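Local coordinates for protein glycinin A3B4 subunit (Glycine max, PDB 2D5F) that serves as a seed storage globulin of the 11S family, a two-cupin subunit that assembles into hexamers in soybean, at residues R50-S61 with Y131-V142; R22-I30 with E233-E241. One frame throughout, in Å; residues are numbered along the deposited sequence.

Contact 1 of 2, residues R50-S61 with Y131-V142; sequences RTLNRNGLHLPS and YWTYNTGDEPVV. With CO3 (carbonate ion), chain E.
Y131, L52 and Y134 bury the most surface where R50-S61 meets Y131-V142. The hydroxyl of Y131 donates to a bound carbonate, probably from the crystallisation liquor, OH to O2 of the ion 2.9 Å, and this oxygen lies in the plane of the ring at its edge. Y131 has CG between its backbone N and carbonyl carbon (chi1 82°), which sends the ring along the strand face that also carries H58, T133 and S61. R50 comes from the opposite direction, and its NH2 gives a second bond to carbonate O2 (2.6 Å). Carbonate O1 is gripped by H58 ND1 at 2.7 Å and by T133 OG1. A phenylalanine in place of Y131 would probably cost carbonate O2 its hydroxyl donor and weaken the hold on the ion. L52 sets CD2 across T133, 3.3 Å from OG1, and packs its CB on V141. Backbone bonds join L52 and V141 in both directions. Y134 has its CD1 3.3 Å from G56 O, the carbonyl that accepts from N135 N. Its hydroxyl is bonded outside the contact, to L244 N. In one of two modelled conformers, R54 NE lies 3.1 Å from D138 OD1, so this salt bridge is doubtful. A type II turn from N53 to G56 reverses the chain, and a beta bulge lies between H58 and S61. These are paired antiparallel strands of a cupin beta-barrel, whose inward side chains line the carbonate pocket.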
loop_
_atom_site.group_PDB
_atom_site.type_symbol
_atom_site.label_atom_id
_atom_site.label_comp_id
_atom_site.label_asym_id
_atom_site.label_seq_id
_atom_site.Cartn_x
_atom_site.Cartn_y
_atom_site.Cartn_z
ATOM N N ARG B 50 -7.918 -29.037 -20.834
ATOM C CA ARG B 50 -6.854 -30.034 -20.869
ATOM C C ARG B 50 -7.243 -31.342 -20.214
ATOM O O ARG B 50 -7.881 -31.363 -19.159
ATOM C CB ARG B 50 -5.593 -29.481 -20.201
ATOM C CG ARG B 50 -4.909 -28.394 -21.014
ATOM C CD ARG B 50 -4.024 -27.501 -20.154
ATOM N NE ARG B 50 -3.928 -26.167 -20.737
ATOM C CZ ARG B 50 -3.605 -25.070 -20.063
ATOM N NH1 ARG B 50 -3.549 -23.905 -20.692
ATOM N NH2 ARG B 50 -3.340 -25.135 -18.767
ATOM N N THR B 51 -6.861 -32.438 -20.856
ATOM C CA THR B 51 -7.159 -33.755 -20.326
ATOM C C THR B 51 -5.882 -34.556 -20.184
ATOM O O THR B 51 -5.131 -34.721 -21.141
ATOM C CB THR B 51 -8.133 -34.529 -21.235
ATOM O OG1 THR B 51 -9.379 -33.827 -21.304
ATOM C CG2 THR B 51 -8.384 -35.927 -20.676
ATOM N N LEU B 52 -5.625 -35.020 -18.969
ATOM C CA LEU B 52 -4.451 -35.830 -18.700
ATOM C C LEU B 52 -4.977 -37.230 -18.461
ATOM O O LEU B 52 -5.723 -37.465 -17.513
ATOM C CB LEU B 52 -3.720 -35.349 -17.443
ATOM C CG LEU B 52 -2.896 -34.058 -17.477
ATOM C CD1 LEU B 52 -3.724 -32.906 -18.018
ATOM C CD2 LEU B 52 -2.399 -33.757 -16.066
ATOM N N ASN B 53 -4.610 -38.154 -19.333
ATOM C CA ASN B 53 -5.043 -39.529 -19.172
ATOM C C ASN B 53 -4.238 -40.162 -18.041
ATOM O O ASN B 53 -3.359 -39.519 -17.461
ATOM C CB ASN B 53 -4.843 -40.286 -20.485
ATOM C CG ASN B 53 -5.834 -39.859 -21.555
ATOM O OD1 ASN B 53 -5.552 -39.938 -22.750
ATOM N ND2 ASN B 53 -7.008 -39.415 -21.126
ATOM N N ARG B 54 -4.553 -41.412 -17.721
ATOM C CA ARG B 54 -3.866 -42.142 -16.660
ATOM C C ARG B 54 -2.356 -42.024 -16.861
ATOM O O ARG B 54 -1.847 -42.235 -17.966
ATOM C CB ARG B 54 -4.298 -43.612 -16.683
ATOM C CG ARG B 54 -3.919 -44.410 -15.450
ATOM C CD ARG B 54 -4.781 -45.659 -15.350
ATOM N NE ARG B 54 -4.450 -46.484 -14.191
ATOM C CZ ARG B 54 -3.300 -47.131 -14.039
ATOM N NH1 ARG B 54 -2.360 -47.052 -14.973
ATOM N NH2 ARG B 54 -3.091 -47.865 -12.956
ATOM N N ASN B 55 -1.648 -41.676 -15.790
ATOM C CA ASN B 55 -0.198 -41.507 -15.837
ATOM C C ASN B 55 0.203 -40.380 -16.790
ATOM O O ASN B 55 1.353 -40.304 -17.223
ATOM C CB ASN B 55 0.489 -42.805 -16.281
ATOM C CG ASN B 55 0.485 -43.880 -15.205
ATOM O OD1 ASN B 55 1.117 -44.922 -15.364
ATOM N ND2 ASN B 55 -0.227 -43.635 -14.109
ATOM N N GLY B 56 -0.747 -39.507 -17.112
ATOM C CA GLY B 56 -0.460 -38.410 -18.021
ATOM C C GLY B 56 0.356 -37.288 -17.402
ATOM O O GLY B 56 0.062 -36.834 -16.298
ATOM N N LEU B 57 1.383 -36.844 -18.122
ATOM C CA LEU B 57 2.253 -35.773 -17.659
ATOM C C LEU B 57 2.292 -34.626 -18.662
ATOM O O LEU B 57 2.711 -34.794 -19.807
ATOM C CB LEU B 57 3.674 -36.302 -17.435
ATOM C CG LEU B 57 4.788 -35.275 -17.189
ATOM C CD1 LEU B 57 4.609 -34.595 -15.837
ATOM C CD2 LEU B 57 6.138 -35.979 -17.232
ATOM N N HIS B 58 1.840 -33.457 -18.226
ATOM C CA HIS B 58 1.849 -32.281 -19.080
ATOM C C HIS B 58 3.238 -31.669 -18.934
ATOM O O HIS B 58 3.587 -31.157 -17.872
ATOM C CB HIS B 58 0.770 -31.297 -18.624
ATOM C CG HIS B 58 0.612 -30.111 -19.520
ATOM N ND1 HIS B 58 -0.222 -29.057 -19.217
ATOM C CD2 HIS B 58 1.166 -29.818 -20.721
ATOM C CE1 HIS B 58 -0.175 -28.168 -20.193
ATOM N NE2 HIS B 58 0.659 -28.607 -21.118
ATOM N N LEU B 59 4.027 -31.733 -20.000
ATOM C CA LEU B 59 5.392 -31.215 -19.987
ATOM C C LEU B 59 5.481 -29.748 -19.567
ATOM O O LEU B 59 4.625 -28.929 -19.908
ATOM C CB LEU B 59 6.042 -31.415 -21.356
ATOM C CG LEU B 59 6.049 -32.872 -21.852
ATOM C CD1 LEU B 59 6.820 -32.968 -23.162
ATOM C CD2 LEU B 59 6.678 -33.776 -20.799
ATOM N N PRO B 60 6.537 -29.398 -18.822
ATOM C CA PRO B 60 6.743 -28.024 -18.340
ATOM C C PRO B 60 6.667 -26.922 -19.393
ATOM O O PRO B 60 7.270 -27.017 -20.465
ATOM C CB PRO B 60 8.111 -28.094 -17.653
ATOM C CG PRO B 60 8.805 -29.215 -18.373
ATOM C CD PRO B 60 7.708 -30.244 -18.525
ATOM N N SER B 61 5.908 -25.877 -19.072
ATOM C CA SER B 61 5.742 -24.737 -19.965
ATOM C C SER B 61 5.361 -23.491 -19.171
ATOM O O SER B 61 5.036 -23.575 -17.987
ATOM C CB SER B 61 4.648 -25.019 -20.986
ATOM O OG SER B 61 3.369 -25.014 -20.371
ATOM N N TYR B 131 5.469 -24.482 -15.225
ATOM C CA TYR B 131 4.676 -25.410 -14.430
ATOM C C TYR B 131 4.447 -26.691 -15.219
ATOM O O TYR B 131 4.456 -26.681 -16.454
ATOM C CB TYR B 131 3.315 -24.813 -14.053
ATOM C CG TYR B 131 2.273 -24.931 -15.143
ATOM C CD1 TYR B 131 2.297 -24.086 -16.251
ATOM C CD2 TYR B 131 1.279 -25.913 -15.082
ATOM C CE1 TYR B 131 1.356 -24.211 -17.271
ATOM C CE2 TYR B 131 0.331 -26.048 -16.105
ATOM C CZ TYR B 131 0.378 -25.194 -17.190
ATOM O OH TYR B 131 -0.556 -25.302 -18.188
ATOM N N TRP B 132 4.252 -27.787 -14.484
ATOM C CA TRP B 132 3.977 -29.100 -15.063
ATOM C C TRP B 132 2.928 -29.765 -14.179
ATOM O O TRP B 132 2.824 -29.456 -12.990
ATOM C CB TRP B 132 5.239 -29.971 -15.105
ATOM C CG TRP B 132 5.898 -30.177 -13.771
ATOM C CD1 TRP B 132 6.900 -29.423 -13.227
ATOM C CD2 TRP B 132 5.561 -31.164 -12.791
ATOM N NE1 TRP B 132 7.203 -29.875 -11.964
ATOM C CE2 TRP B 132 6.395 -30.940 -11.669
ATOM C CE3 TRP B 132 4.633 -32.214 -12.745
ATOM C CZ2 TRP B 132 6.332 -31.732 -10.511
ATOM C CZ3 TRP B 132 4.569 -33.004 -11.590
ATOM C CH2 TRP B 132 5.412 -32.752 -10.490
ATOM N N THR B 133 2.136 -30.659 -14.760
ATOM C CA THR B 133 1.102 -31.358 -13.999
ATOM C C THR B 133 1.127 -32.847 -14.321
ATOM O O THR B 133 1.553 -33.251 -15.403
ATOM C CB THR B 133 -0.297 -30.807 -14.311
ATOM O OG1 THR B 133 -0.590 -31.016 -15.695
ATOM C CG2 THR B 133 -0.367 -29.308 -13.996
ATOM N N TYR B 134 0.656 -33.656 -13.379
ATOM C CA TYR B 134 0.650 -35.100 -13.542
ATOM C C TYR B 134 -0.596 -35.707 -12.914
ATOM O O TYR B 134 -1.014 -35.303 -11.829
ATOM C CB TYR B 134 1.898 -35.690 -12.878
ATOM C CG TYR B 134 1.920 -37.198 -12.821
ATOM C CD1 TYR B 134 2.131 -37.952 -13.972
ATOM C CD2 TYR B 134 1.721 -37.873 -11.615
ATOM C CE1 TYR B 134 2.144 -39.339 -13.930
ATOM C CE2 TYR B 134 1.733 -39.266 -11.562
ATOM C CZ TYR B 134 1.943 -39.991 -12.725
ATOM O OH TYR B 134 1.943 -41.365 -12.697
ATOM N N ASN B 135 -1.181 -36.676 -13.609
ATOM C CA ASN B 135 -2.375 -37.365 -13.141
ATOM C C ASN B 135 -1.927 -38.448 -12.166
ATOM O O ASN B 135 -1.183 -39.354 -12.537
ATOM C CB ASN B 135 -3.101 -37.989 -14.334
ATOM C CG ASN B 135 -4.436 -38.587 -13.962
ATOM O OD1 ASN B 135 -5.234 -38.928 -14.839
ATOM N ND2 ASN B 135 -4.691 -38.722 -12.664
ATOM N N THR B 136 -2.368 -38.340 -10.919
ATOM C CA THR B 136 -2.006 -39.305 -9.885
ATOM C C THR B 136 -3.110 -40.329 -9.626
ATOM O O THR B 136 -2.968 -41.188 -8.756
ATOM C CB THR B 136 -1.725 -38.606 -8.549
ATOM O OG1 THR B 136 -2.935 -38.005 -8.076
ATOM C CG2 THR B 136 -0.656 -37.535 -8.709
ATOM N N GLY B 137 -4.208 -40.235 -10.371
ATOM C CA GLY B 137 -5.310 -41.160 -10.174
ATOM C C GLY B 137 -5.593 -42.042 -11.372
ATOM O O GLY B 137 -4.844 -42.032 -12.351
ATOM N N ASP B 138 -6.683 -42.798 -11.306
ATOM C CA ASP B 138 -7.035 -43.695 -12.398
ATOM C C ASP B 138 -7.820 -43.020 -13.507
ATOM O O ASP B 138 -7.480 -43.161 -14.683
ATOM C CB ASP B 138 -7.812 -44.900 -11.865
ATOM C CG ASP B 138 -6.947 -45.815 -11.023
ATOM O OD1 ASP B 138 -5.824 -46.139 -11.469
ATOM O OD2 ASP B 138 -7.388 -46.215 -9.925
ATOM N N GLU B 139 -8.870 -42.292 -13.147
ATOM C CA GLU B 139 -9.649 -41.611 -14.165
ATOM C C GLU B 139 -8.831 -40.441 -14.712
ATOM O O GLU B 139 -7.893 -39.966 -14.070
ATOM C CB GLU B 139 -10.976 -41.115 -13.587
ATOM C CG GLU B 139 -10.875 -39.916 -12.668
ATOM C CD GLU B 139 -12.231 -39.503 -12.123
ATOM O OE1 GLU B 139 -13.214 -39.538 -12.895
ATOM O OE2 GLU B 139 -12.316 -39.137 -10.931
ATOM N N PRO B 140 -9.165 -39.972 -15.918
ATOM C CA PRO B 140 -8.416 -38.855 -16.491
ATOM C C PRO B 140 -8.680 -37.536 -15.779
ATOM O O PRO B 140 -9.750 -37.323 -15.216
ATOM C CB PRO B 140 -8.886 -38.840 -17.944
ATOM C CG PRO B 140 -10.299 -39.321 -17.835
ATOM C CD PRO B 140 -10.181 -40.468 -16.861
ATOM N N VAL B 141 -7.684 -36.662 -15.783
ATOM C CA VAL B 141 -7.846 -35.357 -15.167
ATOM C C VAL B 141 -8.342 -34.420 -16.251
ATOM O O VAL B 141 -7.764 -34.359 -17.339
ATOM C CB VAL B 141 -6.516 -34.807 -14.612
ATOM C CG1 VAL B 141 -6.650 -33.312 -14.324
ATOM C CG2 VAL B 141 -6.131 -35.560 -13.340
ATOM N N VAL B 142 -9.428 -33.715 -15.962
ATOM C CA VAL B 142 -9.980 -32.753 -16.902
ATOM C C VAL B 142 -9.967 -31.377 -16.231
ATOM O O VAL B 142 -10.530 -31.194 -15.150
ATOM C CB VAL B 142 -11.421 -33.121 -17.307
ATOM C CG1 VAL B 142 -11.970 -32.078 -18.261
ATOM C CG2 VAL B 142 -11.441 -34.510 -17.963
HETATM C C CO3 E . -2.792 -28.469 -17.039
HETATM O O1 CO3 E . -1.841 -29.311 -17.108
HETATM O O2 CO3 E . -2.619 -27.292 -17.512
HETATM O O3 CO3 E . -3.910 -28.810 -16.495
HETATM O O HOH W 1 -2.200 -41.688 -13.111
HETATM O O HOH W 2 2.737 -27.049 -18.901
#

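Contact 2 of 2, residues R22-I30 with E233-E241; sequences RVESEGGLI and ERKQIVTVE
E26 reaches over to T239, and hydrogen bonds fix the turn S25-G28 on the segment E233-E241. T239 N donates to E26 OE2 at 2.7 Å, almost straight (172°), on the anti lone pair of the carboxylate. E26 puts its CG anti to the backbone N (chi1 167°), and the extended chain beyond carries the carboxylate to this amide. E26 N bonds to R234 O at 3.2 Å. G27 N bonds to I237 O at 2.9 Å from above the carbonyl plane.

Water adds to the grip. One molecule donates to E26 OE2 and T239 O and accepts from R234 NH1, so it links two charged groups that do not touch. R234 NH2 also bonds to N469 O of the second subunit.

Apolar packing fills the other end. I237 lays CG2 against the G27-G28 backbone, 3.3 Å from G27 C, while its CD1 meets I30 CG1 at 3.8 Å. I30 CD1 packs on Q236 CG.

Two polar residues complete the contact. K235 lays its CD against E24 O, and its NZ makes a salt bridge to D170. S25 OG is buried without a polar partner.

The arrangement is a beta hairpin turn of the N-terminal cupin domain, docked against the short strand 237-239.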
loop_
_atom_site.group_PDB
_atom_site.type_symbol
_atom_site.label_atom_id
_atom_site.label_comp_id
_atom_site.label_asym_id
_atom_site.label_seq_id
_atom_site.Cartn_x
_atom_site.Cartn_y
_atom_site.Cartn_z
ATOM N N ARG B 22 -8.289 -29.083 -31.569
ATOM C CA ARG B 22 -7.886 -30.195 -30.715
ATOM C C ARG B 22 -6.453 -30.624 -30.999
ATOM O O ARG B 22 -6.003 -30.600 -32.144
ATOM C CB ARG B 22 -8.828 -31.390 -30.926
ATOM C CG ARG B 22 -10.304 -31.035 -30.798
ATOM C CD ARG B 22 -11.238 -32.161 -31.251
ATOM N NE ARG B 22 -11.582 -33.089 -30.175
ATOM C CZ ARG B 22 -10.917 -34.205 -29.899
ATOM N NH1 ARG B 22 -9.860 -34.548 -30.623
ATOM N NH2 ARG B 22 -11.316 -34.983 -28.901
ATOM N N VAL B 23 -5.743 -31.002 -29.943
ATOM C CA VAL B 23 -4.369 -31.481 -30.048
ATOM C C VAL B 23 -4.325 -32.798 -29.291
ATOM O O VAL B 23 -4.346 -32.813 -28.063
ATOM C CB VAL B 23 -3.350 -30.509 -29.394
ATOM C CG1 VAL B 23 -1.980 -31.184 -29.286
ATOM C CG2 VAL B 23 -3.242 -29.232 -30.212
ATOM N N GLU B 24 -4.282 -33.902 -30.027
ATOM C CA GLU B 24 -4.230 -35.223 -29.417
ATOM C C GLU B 24 -2.784 -35.634 -29.167
ATOM O O GLU B 24 -1.974 -35.677 -30.090
ATOM C CB GLU B 24 -4.926 -36.242 -30.325
ATOM C CG GLU B 24 -6.442 -36.107 -30.329
ATOM C CD GLU B 24 -7.097 -36.934 -31.413
ATOM O OE1 GLU B 24 -6.641 -38.075 -31.635
ATOM O OE2 GLU B 24 -8.070 -36.451 -32.037
ATOM N N SER B 25 -2.465 -35.921 -27.909
ATOM C CA SER B 25 -1.115 -36.322 -27.524
ATOM C C SER B 25 -1.113 -37.743 -26.987
ATOM O O SER B 25 -2.161 -38.333 -26.739
ATOM C CB SER B 25 -0.562 -35.398 -26.429
ATOM O OG SER B 25 -0.537 -34.051 -26.855
ATOM N N GLU B 26 0.081 -38.277 -26.783
ATOM C CA GLU B 26 0.220 -39.620 -26.257
ATOM C C GLU B 26 -0.528 -39.804 -24.944
ATOM O O GLU B 26 -1.320 -40.735 -24.796
ATOM C CB GLU B 26 1.696 -39.941 -26.040
ATOM C CG GLU B 26 1.936 -41.181 -25.205
ATOM C CD GLU B 26 3.404 -41.419 -24.952
ATOM O OE1 GLU B 26 4.050 -42.096 -25.775
ATOM O OE2 GLU B 26 3.921 -40.914 -23.937
ATOM N N GLY B 27 -0.273 -38.907 -23.992
ATOM C CA GLY B 27 -0.899 -39.021 -22.688
ATOM C C GLY B 27 -2.110 -38.161 -22.398
ATOM O O GLY B 27 -2.594 -38.149 -21.264
ATOM N N GLY B 28 -2.612 -37.448 -23.399
ATOM C CA GLY B 28 -3.770 -36.609 -23.159
ATOM C C GLY B 28 -4.327 -35.860 -24.352
ATOM O O GLY B 28 -4.022 -36.163 -25.508
ATOM N N LEU B 29 -5.148 -34.860 -24.048
ATOM C CA LEU B 29 -5.802 -34.049 -25.057
ATOM C C LEU B 29 -5.864 -32.583 -24.628
ATOM O O LEU B 29 -6.020 -32.274 -23.442
ATOM C CB LEU B 29 -7.226 -34.571 -25.265
ATOM C CG LEU B 29 -8.138 -33.853 -26.255
ATOM C CD1 LEU B 29 -7.604 -34.045 -27.673
ATOM C CD2 LEU B 29 -9.549 -34.405 -26.136
ATOM N N ILE B 30 -5.725 -31.688 -25.599
ATOM C CA ILE B 30 -5.810 -30.258 -25.342
ATOM C C ILE B 30 -6.806 -29.691 -26.339
ATOM O O ILE B 30 -6.657 -29.863 -27.549
ATOM C CB ILE B 30 -4.459 -29.547 -25.529
ATOM C CG1 ILE B 30 -3.463 -30.038 -24.475
ATOM C CG2 ILE B 30 -4.645 -28.039 -25.401
ATOM C CD1 ILE B 30 -2.097 -29.386 -24.573
ATOM N N GLU B 233 8.065 -37.742 -30.464
ATOM C CA GLU B 233 6.817 -37.654 -31.215
ATOM C C GLU B 233 5.601 -37.785 -30.305
ATOM O O GLU B 233 4.484 -37.982 -30.776
ATOM C CB GLU B 233 6.772 -38.755 -32.283
ATOM C CG GLU B 233 8.000 -38.798 -33.183
ATOM C CD GLU B 233 8.178 -37.533 -34.011
ATOM O OE1 GLU B 233 9.268 -37.352 -34.597
ATOM O OE2 GLU B 233 7.231 -36.720 -34.087
ATOM N N ARG B 234 5.817 -37.664 -29.000
ATOM C CA ARG B 234 4.736 -37.793 -28.028
ATOM C C ARG B 234 3.877 -36.534 -27.876
ATOM O O ARG B 234 2.725 -36.608 -27.443
ATOM C CB ARG B 234 5.318 -38.171 -26.665
ATOM C CG ARG B 234 6.123 -39.464 -26.654
ATOM C CD ARG B 234 6.810 -39.647 -25.312
ATOM N NE ARG B 234 7.769 -38.575 -25.062
ATOM C CZ ARG B 234 8.299 -38.305 -23.874
ATOM N NH1 ARG B 234 7.964 -39.034 -22.814
ATOM N NH2 ARG B 234 9.157 -37.298 -23.742
ATOM N N LYS B 235 4.447 -35.388 -28.243
ATOM C CA LYS B 235 3.781 -34.089 -28.134
ATOM C C LYS B 235 3.789 -33.607 -26.678
ATOM O O LYS B 235 4.408 -34.248 -25.826
ATOM C CB LYS B 235 2.358 -34.152 -28.708
ATOM C CG LYS B 235 2.357 -34.506 -30.205
ATOM C CD LYS B 235 0.967 -34.482 -30.825
ATOM C CE LYS B 235 0.969 -35.125 -32.211
ATOM N NZ LYS B 235 1.995 -34.531 -33.123
ATOM N N GLN B 236 3.108 -32.491 -26.403
ATOM C CA GLN B 236 3.093 -31.862 -25.071
ATOM C C GLN B 236 2.563 -32.603 -23.837
ATOM O O GLN B 236 2.821 -32.182 -22.705
ATOM C CB GLN B 236 2.402 -30.496 -25.158
ATOM C CG GLN B 236 1.061 -30.522 -25.844
ATOM C CD GLN B 236 1.143 -30.041 -27.279
ATOM O OE1 GLN B 236 0.760 -28.910 -27.590
ATOM N NE2 GLN B 236 1.654 -30.893 -28.161
ATOM N N ILE B 237 1.796 -33.667 -24.031
ATOM C CA ILE B 237 1.300 -34.440 -22.897
ATOM C C ILE B 237 1.731 -35.879 -23.147
ATOM O O ILE B 237 1.310 -36.508 -24.121
ATOM C CB ILE B 237 -0.236 -34.382 -22.760
ATOM C CG1 ILE B 237 -0.687 -32.942 -22.494
ATOM C CG2 ILE B 237 -0.685 -35.267 -21.604
ATOM C CD1 ILE B 237 -2.183 -32.798 -22.276
ATOM N N VAL B 238 2.585 -36.388 -22.272
ATOM C CA VAL B 238 3.101 -37.736 -22.419
ATOM C C VAL B 238 2.590 -38.708 -21.362
ATOM O O VAL B 238 2.068 -38.301 -20.319
ATOM C CB VAL B 238 4.633 -37.723 -22.357
ATOM C CG1 VAL B 238 5.176 -36.708 -23.355
ATOM C CG2 VAL B 238 5.093 -37.395 -20.941
ATOM N N THR B 239 2.745 -39.998 -21.644
ATOM C CA THR B 239 2.337 -41.035 -20.712
ATOM C C THR B 239 3.595 -41.528 -20.010
ATOM O O THR B 239 4.570 -41.904 -20.663
ATOM C CB THR B 239 1.678 -42.223 -21.434
ATOM O OG1 THR B 239 0.483 -41.783 -22.090
ATOM C CG2 THR B 239 1.336 -43.319 -20.438
ATOM N N VAL B 240 3.575 -41.509 -18.681
ATOM C CA VAL B 240 4.716 -41.962 -17.900
ATOM C C VAL B 240 4.516 -43.446 -17.604
ATOM O O VAL B 240 3.709 -43.817 -16.746
ATOM C CB VAL B 240 4.840 -41.184 -16.568
ATOM C CG1 VAL B 240 6.082 -41.640 -15.808
ATOM C CG2 VAL B 240 4.908 -39.690 -16.845
ATOM N N GLU B 241 5.244 -44.289 -18.330
ATOM C CA GLU B 241 5.134 -45.729 -18.153
ATOM C C GLU B 241 5.691 -46.123 -16.797
ATOM O O GLU B 241 6.818 -45.768 -16.450
ATOM C CB GLU B 241 5.897 -46.465 -19.255
ATOM C CG GLU B 241 5.487 -47.923 -19.410
ATOM C CD GLU B 241 6.428 -48.708 -20.305
ATOM O OE1 GLU B 241 6.718 -48.241 -21.430
ATOM O OE2 GLU B 241 6.872 -49.801 -19.884
HETATM O O HOH W 3 6.153 -41.438 -22.703
HETATM O O HOH W 4 -1.389 -40.895 -20.174
#

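From the N terminus the chain first passes R22-I30, the hairpin of contact 2. It then enters R50-S61, pairs with Y131-V142 in contact 1, and returns much later at E233-E241 to close contact 2. The shorter loop of contact 1 thus lies wholly within the longer loop of contact 2. The two centres are about 9 Å apart, and the contacts touch. T51 N probably bonds to L29 O, which joins strands 46-52 and 28-32. L57 N probably bonds to V238 O, which adds strand 237-239 beside 56-62. Together they tie both sheets of the N-terminal cupin domain, and both contacts reach the second subunit.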